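Local structure of phosphoribosylaminoimidazole-succinocarboxamide synthase (Pyrococcus horikoshii, 3U55) at residues A[65-70]-A[186-191]; A[89-94]-A[116-121]. The protein catalyses the ATP-dependent joining of L-aspartate to the carboxylate of a phosphoribosyl aminoimidazole, a step of de novo purine biosynthesis that yields SAICAR. All blocks are in the same frame, centred on the assembly; numbering follows the deposited sequence. Where two conformers were deposited one is given.

Contact 1. Residues A[65-70]-A[186-191]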
# COMPACT_ATOMS: atom_id res chain seq x y z
N ILE A 65 -23.97 -6.22 -11.89
CA ILE A 65 -22.55 -5.91 -12.11
C ILE A 65 -22.25 -5.92 -13.60
O ILE A 65 -22.53 -6.91 -14.28
CB ILE A 65 -21.61 -6.94 -11.39
CG1 ILE A 65 -21.92 -7.02 -9.89
CG2 ILE A 65 -20.13 -6.60 -11.64
CD1 ILE A 65 -21.70 -5.72 -9.13
N LYS A 66 -21.69 -4.82 -14.10
CA LYS A 66 -21.24 -4.77 -15.49
C LYS A 66 -19.95 -5.55 -15.67
O LYS A 66 -18.95 -5.26 -15.01
CB LYS A 66 -21.02 -3.32 -15.95
CG LYS A 66 -22.28 -2.55 -16.24
CD LYS A 66 -21.97 -1.26 -17.00
CE LYS A 66 -23.12 -0.29 -16.91
NZ LYS A 66 -23.17 0.32 -15.55
N THR A 67 -19.97 -6.55 -16.55
CA THR A 67 -18.78 -7.35 -16.85
C THR A 67 -18.49 -7.33 -18.34
O THR A 67 -19.35 -6.97 -19.15
CB THR A 67 -18.90 -8.82 -16.40
OG1 THR A 67 -19.68 -9.56 -17.35
CG2 THR A 67 -19.52 -8.95 -15.01
N HIS A 68 -17.28 -7.74 -18.71
CA HIS A 68 -16.89 -7.77 -20.11
C HIS A 68 -17.44 -8.99 -20.88
O HIS A 68 -17.22 -9.12 -22.08
CB HIS A 68 -15.37 -7.59 -20.29
CG HIS A 68 -14.54 -8.78 -19.88
ND1 HIS A 68 -13.24 -8.94 -20.30
CD2 HIS A 68 -14.82 -9.84 -19.09
CE1 HIS A 68 -12.75 -10.06 -19.78
NE2 HIS A 68 -13.69 -10.63 -19.05
N PHE A 69 -18.17 -9.86 -20.19
CA PHE A 69 -18.68 -11.08 -20.80
C PHE A 69 -19.76 -10.80 -21.86
O PHE A 69 -20.77 -10.16 -21.57
CB PHE A 69 -19.22 -12.06 -19.75
CG PHE A 69 -19.82 -13.31 -20.34
CD1 PHE A 69 -19.02 -14.25 -21.00
CD2 PHE A 69 -21.19 -13.55 -20.25
CE1 PHE A 69 -19.57 -15.40 -21.56
CE2 PHE A 69 -21.76 -14.71 -20.81
CZ PHE A 69 -20.95 -15.63 -21.46
N ILE A 70 -19.53 -11.29 -23.07
CA ILE A 70 -20.54 -11.22 -24.14
C ILE A 70 -21.10 -12.62 -24.45
O ILE A 70 -22.32 -12.82 -24.41
CB ILE A 70 -19.98 -10.54 -25.43
CG1 ILE A 70 -19.64 -9.07 -25.14
CG2 ILE A 70 -21.00 -10.64 -26.59
CD1 ILE A 70 -18.86 -8.37 -26.25
N ILE A 186 -17.34 1.75 -15.63
CA ILE A 186 -16.32 0.83 -15.16
C ILE A 186 -16.84 -0.60 -15.20
O ILE A 186 -17.88 -0.93 -14.61
CB ILE A 186 -15.82 1.24 -13.75
CG1 ILE A 186 -15.20 2.64 -13.82
CG2 ILE A 186 -14.81 0.20 -13.20
CD1 ILE A 186 -14.89 3.26 -12.47
N VAL A 187 -16.10 -1.44 -15.92
CA VAL A 187 -16.54 -2.79 -16.28
C VAL A 187 -15.55 -3.84 -15.76
O VAL A 187 -14.34 -3.71 -15.95
CB VAL A 187 -16.68 -2.90 -17.82
CG1 VAL A 187 -17.09 -4.30 -18.24
CG2 VAL A 187 -17.68 -1.86 -18.35
N LEU A 188 -16.08 -4.87 -15.11
CA LEU A 188 -15.29 -5.99 -14.62
C LEU A 188 -14.76 -6.82 -15.78
O LEU A 188 -15.54 -7.23 -16.66
CB LEU A 188 -16.13 -6.86 -13.68
CG LEU A 188 -15.40 -8.03 -13.03
CD1 LEU A 188 -14.22 -7.51 -12.23
CD2 LEU A 188 -16.34 -8.84 -12.15
N ALA A 189 -13.46 -7.08 -15.79
CA ALA A 189 -12.80 -7.78 -16.90
C ALA A 189 -12.07 -9.04 -16.44
O ALA A 189 -12.46 -9.66 -15.45
CB ALA A 189 -11.86 -6.82 -17.64
N ASP A 190 -11.03 -9.43 -17.18
CA ASP A 190 -10.22 -10.62 -16.87
C ASP A 190 -11.09 -11.87 -16.63
O ASP A 190 -12.03 -12.13 -17.41
CB ASP A 190 -9.24 -10.34 -15.70
CG ASP A 190 -8.10 -11.35 -15.63
OD1 ASP A 190 -7.95 -12.02 -14.59
OD2 ASP A 190 -7.36 -11.49 -16.63
N GLU A 191 -10.78 -12.63 -15.58
CA GLU A 191 -11.44 -13.91 -15.31
C GLU A 191 -11.85 -14.02 -13.85
O GLU A 191 -11.39 -13.24 -13.00
CB GLU A 191 -10.50 -15.08 -15.67
CG GLU A 191 -9.32 -15.23 -14.70
CD GLU A 191 -8.41 -16.41 -15.03
OE1 GLU A 191 -8.81 -17.58 -14.80
OE2 GLU A 191 -7.28 -16.17 -15.49
O HOH W 1 -18.53 -3.26 -13.08
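T67 and L188 pair through a single beta bridge, their CA atoms 4.4 Å apart. L188 N donates to K66 O (2.9 Å). In return, H68 N donates to L188 O (2.7 Å). The bridge ties the entry to strand 69-72 of the four-stranded sheet to strand 186-188 of the six-stranded one in the SAICAR synthetase fold. V187 CG1, anti to its backbone N (chi1 178°), presses on T67 C at 3.3 Å. The H68 ring lies flat over the A189 backbone: A189 CA sits under the ring centre, 3.5 Å from the centroid, as a CH-pi contact. With CG between the backbone N and the carbonyl carbon (chi1 72°), the ring reaches along 186-191, and H68 NE2 gives a weak, bent bond to D190 O at 2.8 Å. An alanine in place of H68 would probably leave A189 CA without its aromatic cover and D190 O without this donor. The D190 carboxylate itself pairs with K13, and F57 of helix 45-62 meets the H68 ring at a steep angle. At the other end, one water donates to both K66 O (2.8 Å) and I186 O (2.9 Å).

Contact 2. Residues A[89-94]-A[116-121]; sequences EVVVRN and IVELYY. With SO4 (sulfate ion), chain B.
V90 and V117 meet methyl to methyl, CG1 to CG1 at 3.9 Å, on the sheet face they share with V92 and L119. L119 lies alongside V90, bringing CD2 within 4.0 Å of V90 CG2, while helix 143-165 covers V92 and V117. Between the faces runs a regular antiparallel pairing of 89-93 with 116-120, with paired backbone bonds at E89-Y120, V91-E118 and R93-I116. On the other face, V91 CG2 packs obliquely against the Y120 ring, 3.7 Å from CE2. Y120 CG stands anti to the carbonyl carbon (chi1 -67°), and the ring runs along its own strand to place its hydroxyl at E118. There E118 OE1 is gripped twice, from opposite faces of the carboxylate plane: Y120 OH donates at 2.6 Å from well above it, and R93 NH1 forms a salt bridge at 3.0 Å on the syn side. The guanidinium and carboxylate planes are turned 54° apart. The bend at R93 chi3 (76°) carries the guanidinium over to E118; its NH2 faces sulfate O1 too closely to be trusted in detail. H135 of the second subunit packs on I116 and E118, and its Y134 on V117. The arrangement is a two-stranded antiparallel section of the large sheet, with a sulfate, probably from the crystallisation liquor, held by R93, S99 and R198 on one face and the long helix against the other.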
# COMPACT_ATOMS: atom_id res chain seq x y z
N GLU A 89 -4.59 -4.58 -10.35
CA GLU A 89 -5.17 -5.81 -9.83
C GLU A 89 -5.82 -5.45 -8.50
O GLU A 89 -5.18 -4.85 -7.63
CB GLU A 89 -4.09 -6.89 -9.66
CG GLU A 89 -3.60 -7.43 -11.01
CD GLU A 89 -2.40 -8.36 -10.89
OE1 GLU A 89 -1.86 -8.75 -11.95
OE2 GLU A 89 -1.99 -8.70 -9.75
N VAL A 90 -7.10 -5.76 -8.37
CA VAL A 90 -7.88 -5.38 -7.18
C VAL A 90 -8.15 -6.65 -6.40
O VAL A 90 -8.83 -7.56 -6.89
CB VAL A 90 -9.19 -4.67 -7.57
CG1 VAL A 90 -9.97 -4.22 -6.32
CG2 VAL A 90 -8.89 -3.46 -8.46
N VAL A 91 -7.61 -6.73 -5.19
CA VAL A 91 -7.72 -7.94 -4.39
C VAL A 91 -8.67 -7.70 -3.20
O VAL A 91 -8.47 -6.77 -2.42
CB VAL A 91 -6.33 -8.41 -3.90
CG1 VAL A 91 -6.45 -9.66 -3.06
CG2 VAL A 91 -5.38 -8.63 -5.11
N VAL A 92 -9.70 -8.54 -3.07
CA VAL A 92 -10.60 -8.48 -1.92
C VAL A 92 -10.33 -9.69 -1.04
O VAL A 92 -10.24 -10.80 -1.54
CB VAL A 92 -12.10 -8.45 -2.34
CG1 VAL A 92 -13.02 -8.31 -1.12
CG2 VAL A 92 -12.38 -7.30 -3.29
N ARG A 93 -10.19 -9.47 0.27
CA ARG A 93 -9.81 -10.55 1.19
C ARG A 93 -10.77 -10.62 2.38
O ARG A 93 -11.03 -9.61 3.05
CB ARG A 93 -8.35 -10.38 1.66
CG ARG A 93 -7.42 -9.68 0.61
CD ARG A 93 -5.94 -9.63 1.04
NE ARG A 93 -5.34 -10.94 0.84
CZ ARG A 93 -4.34 -11.24 0.01
NH1 ARG A 93 -3.71 -10.32 -0.73
NH2 ARG A 93 -3.95 -12.50 -0.05
N ASN A 94 -11.31 -11.81 2.62
CA ASN A 94 -12.24 -12.09 3.72
C ASN A 94 -11.56 -12.88 4.84
O ASN A 94 -11.91 -12.74 6.03
CB ASN A 94 -13.41 -12.91 3.20
CG ASN A 94 -14.21 -12.18 2.15
OD1 ASN A 94 -14.69 -11.06 2.38
ND2 ASN A 94 -14.37 -12.81 0.99
N ILE A 116 -10.91 -6.69 3.39
CA ILE A 116 -9.81 -5.80 3.02
C ILE A 116 -9.78 -5.68 1.49
O ILE A 116 -9.94 -6.67 0.79
CB ILE A 116 -8.44 -6.35 3.53
CG1 ILE A 116 -8.34 -6.21 5.05
CG2 ILE A 116 -7.26 -5.65 2.84
CD1 ILE A 116 -7.13 -6.91 5.67
N VAL A 117 -9.60 -4.47 0.98
CA VAL A 117 -9.40 -4.28 -0.47
C VAL A 117 -8.00 -3.72 -0.68
O VAL A 117 -7.61 -2.75 -0.03
CB VAL A 117 -10.46 -3.34 -1.11
CG1 VAL A 117 -10.24 -3.18 -2.62
CG2 VAL A 117 -11.87 -3.85 -0.84
N GLU A 118 -7.24 -4.37 -1.56
CA GLU A 118 -5.88 -3.94 -1.87
C GLU A 118 -5.79 -3.63 -3.35
O GLU A 118 -6.36 -4.35 -4.19
CB GLU A 118 -4.86 -5.02 -1.52
CG GLU A 118 -4.77 -5.33 -0.02
CD GLU A 118 -4.00 -6.61 0.28
OE1 GLU A 118 -3.65 -7.36 -0.65
OE2 GLU A 118 -3.75 -6.87 1.48
N LEU A 119 -5.08 -2.56 -3.67
CA LEU A 119 -4.83 -2.20 -5.07
C LEU A 119 -3.38 -2.49 -5.40
O LEU A 119 -2.48 -2.13 -4.64
CB LEU A 119 -5.11 -0.71 -5.30
CG LEU A 119 -6.50 -0.20 -4.89
CD1 LEU A 119 -6.57 1.32 -4.96
CD2 LEU A 119 -7.56 -0.84 -5.77
N TYR A 120 -3.16 -3.14 -6.54
CA TYR A 120 -1.82 -3.44 -7.04
C TYR A 120 -1.65 -2.82 -8.41
O TYR A 120 -2.53 -2.91 -9.26
CB TYR A 120 -1.54 -4.94 -7.09
CG TYR A 120 -1.49 -5.56 -5.72
CD1 TYR A 120 -0.28 -5.66 -5.03
CD2 TYR A 120 -2.65 -6.01 -5.09
CE1 TYR A 120 -0.22 -6.20 -3.75
CE2 TYR A 120 -2.61 -6.56 -3.82
CZ TYR A 120 -1.39 -6.65 -3.16
OH TYR A 120 -1.33 -7.19 -1.89
N TYR A 121 -0.52 -2.16 -8.59
CA TYR A 121 -0.19 -1.55 -9.87
C TYR A 121 0.39 -2.61 -10.81
O TYR A 121 1.43 -3.20 -10.52
CB TYR A 121 0.80 -0.41 -9.63
CG TYR A 121 1.42 0.20 -10.88
CD1 TYR A 121 0.66 0.41 -12.03
CD2 TYR A 121 2.75 0.59 -10.88
CE1 TYR A 121 1.24 0.97 -13.18
CE2 TYR A 121 3.33 1.15 -12.02
CZ TYR A 121 2.58 1.34 -13.16
OH TYR A 121 3.17 1.91 -14.27
S SO4 B . -1.56 -13.06 -2.83
O1 SO4 B . -2.09 -13.27 -1.50
O2 SO4 B . -2.19 -13.98 -3.78
O3 SO4 B . -1.81 -11.67 -3.21
O4 SO4 B . -0.12 -13.32 -2.83

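Both contacts are largely buried and reach the same six-stranded sheet, yet their centres lie about 17 Å apart and their nearest atoms about 7 Å, without touching. Strand 169-180 connects them, pairing with 84-93 of contact 2 and with 186-188 of contact 1. Contact 2 is continuous pairing within that sheet, whereas contact 1 is a brief junction to the four-stranded sheet. Their chemistry follows: both use backbone-to-backbone bonds, six in contact 2 and two in contact 1, to which contact 1 adds a histidine ring over an alanine CA and contact 2 valine packing and a charged cluster at a bound anion. Helix 143-165 touches both, but the second subunit reaches contact 2 alone.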